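Local coordinates for protein xyloglucan-specific endo-beta-1,4-glucanase GH12 (Aspergillus niveus, PDB 4NPR) that probably hydrolyses internal beta-1,4-glucosidic linkages of xyloglucan with retention of the anomeric configuration, as a family 12 glycoside hydrolase with a beta-jelly-roll fold, at residues A[167-172]-A[198-203]; A[219-224]-A[236-241]; A[140-145]-A[149-154]. All coordinates share one frame; numbering follows the deposited sequence.

Interaction 1: residues A[167-172]-A[198-203]; sequences IKFNLY and RDFFTY
Phe200 drives the edge of its ring against the face of Phe169, an offset edge-to-face pair that joins helix 198-207 to strand 167-176 of the larger sheet in the jelly roll. The ring centroids lie 5.3 Å apart and the planes make 74°, so the meeting is nearly T-shaped but slipped off centre. The closest approach is from Phe200 CE1 to Phe169 CE2, at 3.5 Å, and Phe200 CZ shares the work by lying 3.7 Å from Phe169 CZ. Flat, wholly apolar phenylalanines suit this buried seam because a C-H edge can sit close to a pi face without any polar atom needing a partner. The Phe169 ring also carries Ile167 CG2, 3.6 Å above one of its faces and offset toward the rim, while Phe200 has a second edge-to-face partner in Phe184, on neighbouring strand 179-186, and touches Val141 as well.

Nearer the other end of the contact, Leu171 and Tyr203 approach from opposite directions. With CG anti to the backbone N (chi1 170°), Tyr203 stretches from the helix toward the strand. A tyrosine is useful here because its long ring spans the gap while its hydroxyl, in a weak hydrogen bond to Gln208, keeps a polar partner. The touch itself is between methyl and ring: Leu171 CD2 lies 3.9 Å from Tyr203 CE1.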
# COMPACT_ATOMS: atom_id res chain seq x y z
N ILE A 167 13.75 2.13 -9.91
CA ILE A 167 13.95 1.04 -8.94
C ILE A 167 13.72 -0.28 -9.64
O ILE A 167 12.76 -0.41 -10.39
CB ILE A 167 12.88 1.11 -7.80
CG1 ILE A 167 13.04 2.37 -6.96
CG2 ILE A 167 12.91 -0.13 -6.91
CD1 ILE A 167 11.89 2.59 -6.00
N LYS A 168 14.57 -1.26 -9.38
CA LYS A 168 14.42 -2.62 -9.91
C LYS A 168 13.43 -3.41 -9.05
O LYS A 168 13.54 -3.46 -7.84
CB LYS A 168 15.74 -3.33 -9.97
CG LYS A 168 15.86 -4.40 -11.09
CD LYS A 168 17.27 -4.34 -11.74
CE LYS A 168 17.79 -5.71 -12.22
NZ LYS A 168 16.82 -6.44 -13.09
N PHE A 169 12.46 -4.00 -9.72
CA PHE A 169 11.37 -4.72 -9.10
C PHE A 169 11.36 -6.18 -9.52
O PHE A 169 11.67 -6.50 -10.66
CB PHE A 169 10.06 -4.06 -9.53
CG PHE A 169 9.77 -2.78 -8.81
CD1 PHE A 169 9.33 -2.79 -7.50
CD2 PHE A 169 9.95 -1.59 -9.43
CE1 PHE A 169 9.09 -1.61 -6.82
CE2 PHE A 169 9.71 -0.42 -8.76
CZ PHE A 169 9.26 -0.43 -7.46
N ASN A 170 11.01 -7.07 -8.59
CA ASN A 170 10.45 -8.35 -8.96
C ASN A 170 8.93 -8.15 -9.12
O ASN A 170 8.28 -7.64 -8.22
CB ASN A 170 10.65 -9.37 -7.88
CG ASN A 170 12.09 -9.80 -7.74
OD1 ASN A 170 12.86 -9.83 -8.68
ND2 ASN A 170 12.44 -10.16 -6.53
N LEU A 171 8.36 -8.60 -10.23
CA LEU A 171 6.93 -8.45 -10.48
C LEU A 171 6.19 -9.78 -10.34
O LEU A 171 6.54 -10.74 -10.97
CB LEU A 171 6.68 -7.89 -11.89
CG LEU A 171 5.17 -7.76 -12.24
CD1 LEU A 171 4.47 -6.91 -11.20
CD2 LEU A 171 4.92 -7.19 -13.64
N TYR A 172 5.09 -9.75 -9.58
CA TYR A 172 4.25 -10.88 -9.32
C TYR A 172 2.84 -10.66 -9.79
O TYR A 172 2.33 -9.54 -9.77
CB TYR A 172 4.24 -11.12 -7.81
CG TYR A 172 5.60 -11.39 -7.30
CD1 TYR A 172 6.11 -12.68 -7.33
CD2 TYR A 172 6.40 -10.37 -6.87
CE1 TYR A 172 7.39 -12.96 -6.91
CE2 TYR A 172 7.69 -10.61 -6.46
CZ TYR A 172 8.20 -11.91 -6.46
OH TYR A 172 9.54 -12.15 -6.05
N ARG A 198 2.68 6.89 -12.17
CA ARG A 198 2.11 6.55 -13.42
C ARG A 198 3.01 5.63 -14.19
O ARG A 198 2.57 5.03 -15.17
CB ARG A 198 1.83 7.79 -14.22
CG ARG A 198 0.74 7.53 -15.21
CD ARG A 198 0.58 8.71 -16.13
NE ARG A 198 1.46 8.62 -17.27
CZ ARG A 198 1.39 9.44 -18.30
NH1 ARG A 198 0.50 10.39 -18.32
NH2 ARG A 198 2.22 9.31 -19.30
N ASP A 199 4.26 5.52 -13.77
CA ASP A 199 5.20 4.69 -14.53
C ASP A 199 4.80 3.21 -14.46
O ASP A 199 4.94 2.48 -15.41
CB ASP A 199 6.67 4.90 -14.09
CG ASP A 199 7.18 6.37 -14.31
OD1 ASP A 199 6.73 7.07 -15.24
OD2 ASP A 199 8.03 6.83 -13.52
N PHE A 200 4.31 2.78 -13.31
CA PHE A 200 3.79 1.44 -13.12
C PHE A 200 2.65 1.08 -14.05
O PHE A 200 2.61 -0.02 -14.58
CB PHE A 200 3.33 1.32 -11.67
CG PHE A 200 4.47 1.44 -10.72
CD1 PHE A 200 5.36 0.39 -10.58
CD2 PHE A 200 4.73 2.62 -10.06
CE1 PHE A 200 6.46 0.51 -9.76
CE2 PHE A 200 5.84 2.74 -9.26
CZ PHE A 200 6.69 1.68 -9.09
N PHE A 201 1.73 2.01 -14.28
CA PHE A 201 0.68 1.83 -15.29
C PHE A 201 1.20 1.89 -16.73
O PHE A 201 0.84 1.03 -17.56
CB PHE A 201 -0.44 2.84 -15.06
CG PHE A 201 -1.08 2.72 -13.70
CD1 PHE A 201 -1.94 1.68 -13.42
CD2 PHE A 201 -0.78 3.62 -12.68
CE1 PHE A 201 -2.54 1.55 -12.17
CE2 PHE A 201 -1.38 3.51 -11.43
CZ PHE A 201 -2.25 2.47 -11.17
N THR A 202 2.02 2.87 -17.05
CA THR A 202 2.62 2.93 -18.37
C THR A 202 3.19 1.53 -18.65
O THR A 202 3.00 0.94 -19.71
CB THR A 202 3.78 3.96 -18.40
OG1 THR A 202 3.36 5.25 -17.92
CG2 THR A 202 4.34 4.12 -19.79
N TYR A 203 3.89 0.98 -17.66
CA TYR A 203 4.56 -0.30 -17.84
C TYR A 203 3.62 -1.46 -18.16
O TYR A 203 3.88 -2.23 -19.06
CB TYR A 203 5.41 -0.67 -16.63
CG TYR A 203 5.91 -2.10 -16.72
CD1 TYR A 203 5.17 -3.13 -16.18
CD2 TYR A 203 7.11 -2.43 -17.38
CE1 TYR A 203 5.60 -4.45 -16.29
CE2 TYR A 203 7.54 -3.76 -17.48
CZ TYR A 203 6.77 -4.76 -16.92
OH TYR A 203 7.13 -6.12 -16.97

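Interaction 2: residues A[219-224]-A[236-241]; sequences VQAGTE and SDYSVS. With SO4 (sulfate ion), chain C.
Two facing strands, one from each sheet of the protein, meet here through Tyr238 and Ala221 in the interior between the layers. Segment 219-224 and strand 237-240 run nearly antiparallel, at 161°, with their axes 9.1 Å apart at closest; no hydrogen bond joins them directly, and side chains fill the gap. Tyr238 holds CG anti to its own backbone N (chi1 173°), which carries the ring across to the opposite layer. Ala221 CB comes up close to the phenol end of that ring, 3.3 Å from Tyr238 CE1 and 3.4 Å from Tyr238 OH. The short alanine side chain suits so close an approach, the methyl meeting the ring obliquely.

This is the sandwich architecture of the family 12 jelly roll: the layer holding 219-224 is backed by the smaller sheet, to which 231-240 belongs. Trp108, on a strand beside Tyr238, adds an edge-to-face ring contact. The buried hydroxyl is served by a water, which accepts from Tyr238 OH at 2.5 Å and donates to Val219 O at 2.6 Å, so the tyrosine is tied indirectly to the backbone of the facing strand. Further along, two branched aliphatics extend the contact, Val219 CG1 lying 4.2 Å from Val240 CG2.

Ser239, between Tyr238 and Val240, turns to the other side of its sheet. There its OG donates to sulfate O2 at 2.8 Å, and the ion, probably from the crystallisation liquor, is also bonded by Thr67.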
# COMPACT_ATOMS: atom_id res chain seq x y z
N VAL A 219 -6.01 5.18 -4.24
CA VAL A 219 -4.56 5.20 -4.06
C VAL A 219 -4.21 5.31 -2.57
O VAL A 219 -4.34 6.36 -1.95
CB VAL A 219 -3.92 6.37 -4.81
CG1 VAL A 219 -2.40 6.34 -4.65
CG2 VAL A 219 -4.30 6.30 -6.26
N GLN A 220 -3.72 4.20 -2.03
CA GLN A 220 -3.54 4.02 -0.60
C GLN A 220 -2.09 3.63 -0.31
O GLN A 220 -1.52 2.85 -1.04
CB GLN A 220 -4.42 2.88 -0.15
CG GLN A 220 -5.87 3.07 -0.53
CD GLN A 220 -6.72 1.98 0.08
OE1 GLN A 220 -6.77 0.86 -0.41
NE2 GLN A 220 -7.34 2.29 1.20
N ALA A 221 -1.50 4.18 0.75
CA ALA A 221 -0.12 3.81 1.13
C ALA A 221 -0.04 3.51 2.66
O ALA A 221 -0.49 4.32 3.48
CB ALA A 221 0.87 4.88 0.71
N GLY A 222 0.49 2.32 3.00
CA GLY A 222 0.62 1.89 4.38
C GLY A 222 1.50 0.66 4.56
O GLY A 222 2.43 0.40 3.78
N THR A 223 1.19 -0.12 5.59
CA THR A 223 1.95 -1.32 5.86
C THR A 223 1.01 -2.50 6.14
O THR A 223 -0.03 -2.31 6.76
CB THR A 223 2.92 -1.11 7.05
OG1 THR A 223 3.61 -2.34 7.36
CG2 THR A 223 2.18 -0.64 8.23
N GLU A 224 1.41 -3.70 5.69
CA GLU A 224 0.66 -4.96 5.98
C GLU A 224 1.52 -5.86 6.83
O GLU A 224 2.48 -6.46 6.34
CB GLU A 224 0.30 -5.75 4.70
CG GLU A 224 -0.81 -5.17 3.87
CD GLU A 224 -1.06 -5.96 2.55
OE1 GLU A 224 -0.06 -6.45 1.98
OE2 GLU A 224 -2.23 -6.04 2.07
N SER A 236 7.24 9.68 8.17
CA SER A 236 7.59 11.02 8.61
C SER A 236 7.19 12.06 7.55
O SER A 236 7.10 13.25 7.84
CB SER A 236 9.05 11.08 9.11
OG SER A 236 9.94 10.73 8.10
N ASP A 237 6.92 11.59 6.33
CA ASP A 237 6.15 12.33 5.37
C ASP A 237 5.67 11.46 4.19
O ASP A 237 6.37 10.56 3.73
CB ASP A 237 6.91 13.56 4.88
CG ASP A 237 8.07 13.20 4.04
OD1 ASP A 237 9.06 12.70 4.62
OD2 ASP A 237 7.98 13.40 2.79
N TYR A 238 4.45 11.72 3.77
CA TYR A 238 3.82 11.01 2.69
C TYR A 238 2.96 12.02 1.94
O TYR A 238 2.24 12.80 2.57
CB TYR A 238 2.94 9.82 3.17
CG TYR A 238 2.15 9.19 2.02
CD1 TYR A 238 2.78 8.36 1.09
CD2 TYR A 238 0.82 9.49 1.81
CE1 TYR A 238 2.10 7.83 -0.01
CE2 TYR A 238 0.12 8.98 0.74
CZ TYR A 238 0.75 8.13 -0.17
OH TYR A 238 0.04 7.60 -1.23
N SER A 239 3.07 12.04 0.62
CA SER A 239 2.13 12.77 -0.21
C SER A 239 1.91 12.03 -1.49
O SER A 239 2.75 11.22 -1.90
CB SER A 239 2.60 14.19 -0.55
OG SER A 239 3.90 14.18 -1.04
N VAL A 240 0.73 12.28 -2.07
CA VAL A 240 0.39 11.84 -3.41
C VAL A 240 -0.67 12.75 -3.97
O VAL A 240 -1.52 13.26 -3.24
CB VAL A 240 -0.08 10.35 -3.45
CG1 VAL A 240 -1.42 10.15 -2.76
CG2 VAL A 240 -0.12 9.82 -4.88
N SER A 241 -0.61 12.98 -5.26
CA SER A 241 -1.69 13.65 -5.95
C SER A 241 -1.96 13.01 -7.33
O SER A 241 -1.06 12.54 -8.01
CB SER A 241 -1.42 15.18 -6.03
OG SER A 241 -0.38 15.48 -6.95
S SO4 C . 6.13 16.79 -0.63
O1 SO4 C . 7.15 15.91 -1.26
O2 SO4 C . 5.47 15.99 0.43
O3 SO4 C . 6.83 17.97 -0.04
O4 SO4 C . 5.12 17.26 -1.64
O HOH W 1 -2.38 7.49 -0.62

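Interaction 3: residues A[140-145]-A[149-154]; sequences MVWLGA and AGPISS
Trp142 presents the outer rim of its six-membered ring to the backbone of Ala149, Gly150 and Pro151, packing strand 137-146 of the larger jelly-roll sheet against the loop that follows it. The indole is met in different ways along this rim. At CZ3 the approach is edge-on: Ala149 O lies near the ring plane, 3.7 Å from Trp142 CZ3. At CH2 the chain comes in obliquely, with Trp142 CH2 at 3.6 Å from both Gly150 C and Pro151 N. The pyrrolidine then slants across the next position, its CB 3.9 Å from Trp142 CZ2. Tryptophan offers a broad, rigid apolar rim to several loop atoms at once; proline supplies a compact hydrocarbon ring and stiffens the loop beside it.

The rotation of the indole is partly explained by its own strand. Its CG stands anti to the carbonyl carbon (chi1 -69°), and Met140 CB lies at the ring's edge in its plane. Neighbouring strands also touch the indole, 117-128 through Asp120 and Ala122 and 179-186 through Val185. Immediately after the tryptophan, Leu143 and Gly144 both face Val121 in a classic beta bulge, and the chain turns a corner there; beyond it Ala145 CB lies 4.3 Å from Ala149 O, a looser contact at the margin.

The pyrrole N-H points back along its own strand, roughly across the direction to the loop: Trp142 NE1 makes a weak but nearly straight hydrogen bond to Met140 SD, 3.7 Å long with an angle of 170° at the hydrogen.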
# COMPACT_ATOMS: atom_id res chain seq x y z
N MET A 140 0.17 -3.21 -6.48
CA MET A 140 0.89 -2.91 -5.28
C MET A 140 2.32 -2.57 -5.64
O MET A 140 2.90 -3.13 -6.56
CB MET A 140 0.88 -4.08 -4.30
CG MET A 140 -0.45 -4.76 -4.08
SD MET A 140 -0.49 -5.63 -2.47
CE MET A 140 -0.51 -4.34 -1.21
N VAL A 141 2.89 -1.67 -4.86
CA VAL A 141 4.27 -1.32 -5.01
C VAL A 141 4.88 -1.39 -3.64
O VAL A 141 4.59 -0.57 -2.78
CB VAL A 141 4.46 0.06 -5.64
CG1 VAL A 141 5.93 0.35 -5.76
CG2 VAL A 141 3.77 0.11 -7.01
N TRP A 142 5.70 -2.42 -3.46
CA TRP A 142 6.32 -2.71 -2.19
C TRP A 142 7.68 -2.01 -2.13
O TRP A 142 8.62 -2.34 -2.85
CB TRP A 142 6.51 -4.21 -2.01
CG TRP A 142 5.27 -5.02 -1.83
CD1 TRP A 142 4.01 -4.79 -2.36
CD2 TRP A 142 5.16 -6.22 -1.09
NE1 TRP A 142 3.13 -5.76 -1.96
CE2 TRP A 142 3.81 -6.66 -1.18
CE3 TRP A 142 6.05 -6.97 -0.34
CZ2 TRP A 142 3.36 -7.82 -0.54
CZ3 TRP A 142 5.59 -8.13 0.31
CH2 TRP A 142 4.28 -8.54 0.21
N LEU A 143 7.81 -1.04 -1.23
CA LEU A 143 9.13 -0.49 -0.94
C LEU A 143 9.87 -1.33 0.08
O LEU A 143 11.11 -1.21 0.24
CB LEU A 143 8.99 0.95 -0.48
CG LEU A 143 8.29 1.81 -1.51
CD1 LEU A 143 8.30 3.20 -0.99
CD2 LEU A 143 8.89 1.76 -2.92
N GLY A 144 9.11 -2.17 0.77
CA GLY A 144 9.62 -2.91 1.93
C GLY A 144 9.03 -4.29 1.98
O GLY A 144 7.82 -4.43 1.93
N ALA A 145 9.91 -5.30 2.05
CA ALA A 145 9.54 -6.70 2.30
C ALA A 145 10.35 -7.25 3.48
O ALA A 145 11.40 -7.85 3.31
CB ALA A 145 9.76 -7.54 1.06
N ALA A 149 7.78 -11.56 4.43
CA ALA A 149 6.50 -11.17 3.86
C ALA A 149 6.46 -11.45 2.36
O ALA A 149 7.38 -11.07 1.62
CB ALA A 149 6.25 -9.70 4.16
N GLY A 150 5.43 -12.16 1.90
CA GLY A 150 5.33 -12.57 0.50
C GLY A 150 4.06 -12.09 -0.17
O GLY A 150 2.99 -12.05 0.46
N PRO A 151 4.17 -11.73 -1.45
CA PRO A 151 3.00 -11.30 -2.20
C PRO A 151 2.14 -12.46 -2.75
O PRO A 151 2.56 -13.65 -2.79
CB PRO A 151 3.61 -10.54 -3.37
CG PRO A 151 4.83 -11.31 -3.65
CD PRO A 151 5.38 -11.68 -2.29
N ILE A 152 0.94 -12.04 -3.15
CA ILE A 152 0.04 -12.78 -4.00
C ILE A 152 0.80 -13.09 -5.27
O ILE A 152 1.41 -12.20 -5.85
CB ILE A 152 -1.18 -11.92 -4.42
CG1 ILE A 152 -1.81 -11.17 -3.22
CG2 ILE A 152 -2.21 -12.77 -5.13
CD1 ILE A 152 -2.37 -12.08 -2.14
N SER A 153 0.76 -14.36 -5.67
CA SER A 153 1.42 -14.85 -6.84
C SER A 153 0.85 -16.24 -7.12
O SER A 153 0.69 -17.03 -6.23
CB SER A 153 2.94 -14.97 -6.60
OG SER A 153 3.60 -15.39 -7.78
N SER A 154 0.55 -16.54 -8.37
CA SER A 154 0.16 -17.92 -8.70
C SER A 154 1.32 -18.87 -8.56
O SER A 154 1.19 -19.88 -7.89
CB SER A 154 -0.39 -18.00 -10.10
OG SER A 154 -1.49 -17.10 -10.13

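Interactions 1 and 2 lie on the face of the larger sheet turned to the smaller one, interaction 3 on the other. Interactions 1 and 3, with centres about 12 Å apart, touch at several points, among them Phe200 CZ to Val141 CG1 and Tyr172 CD2 to Pro151 CG, both 3.7 Å; Val141 and Tyr172 thus connect helix, sheet and loop. Interaction 2 lies between the sheets, its centre about 17 Å from interaction 1, without touching it, and about 16 Å from interaction 3, which it meets where Glu224 OE1 lies 3.8 Å from Met140 CE. In family 12 enzymes the cleft crosses the concave face; Met140, Trp142 and Glu224 lie on that side, so interaction 3 probably lies beside it.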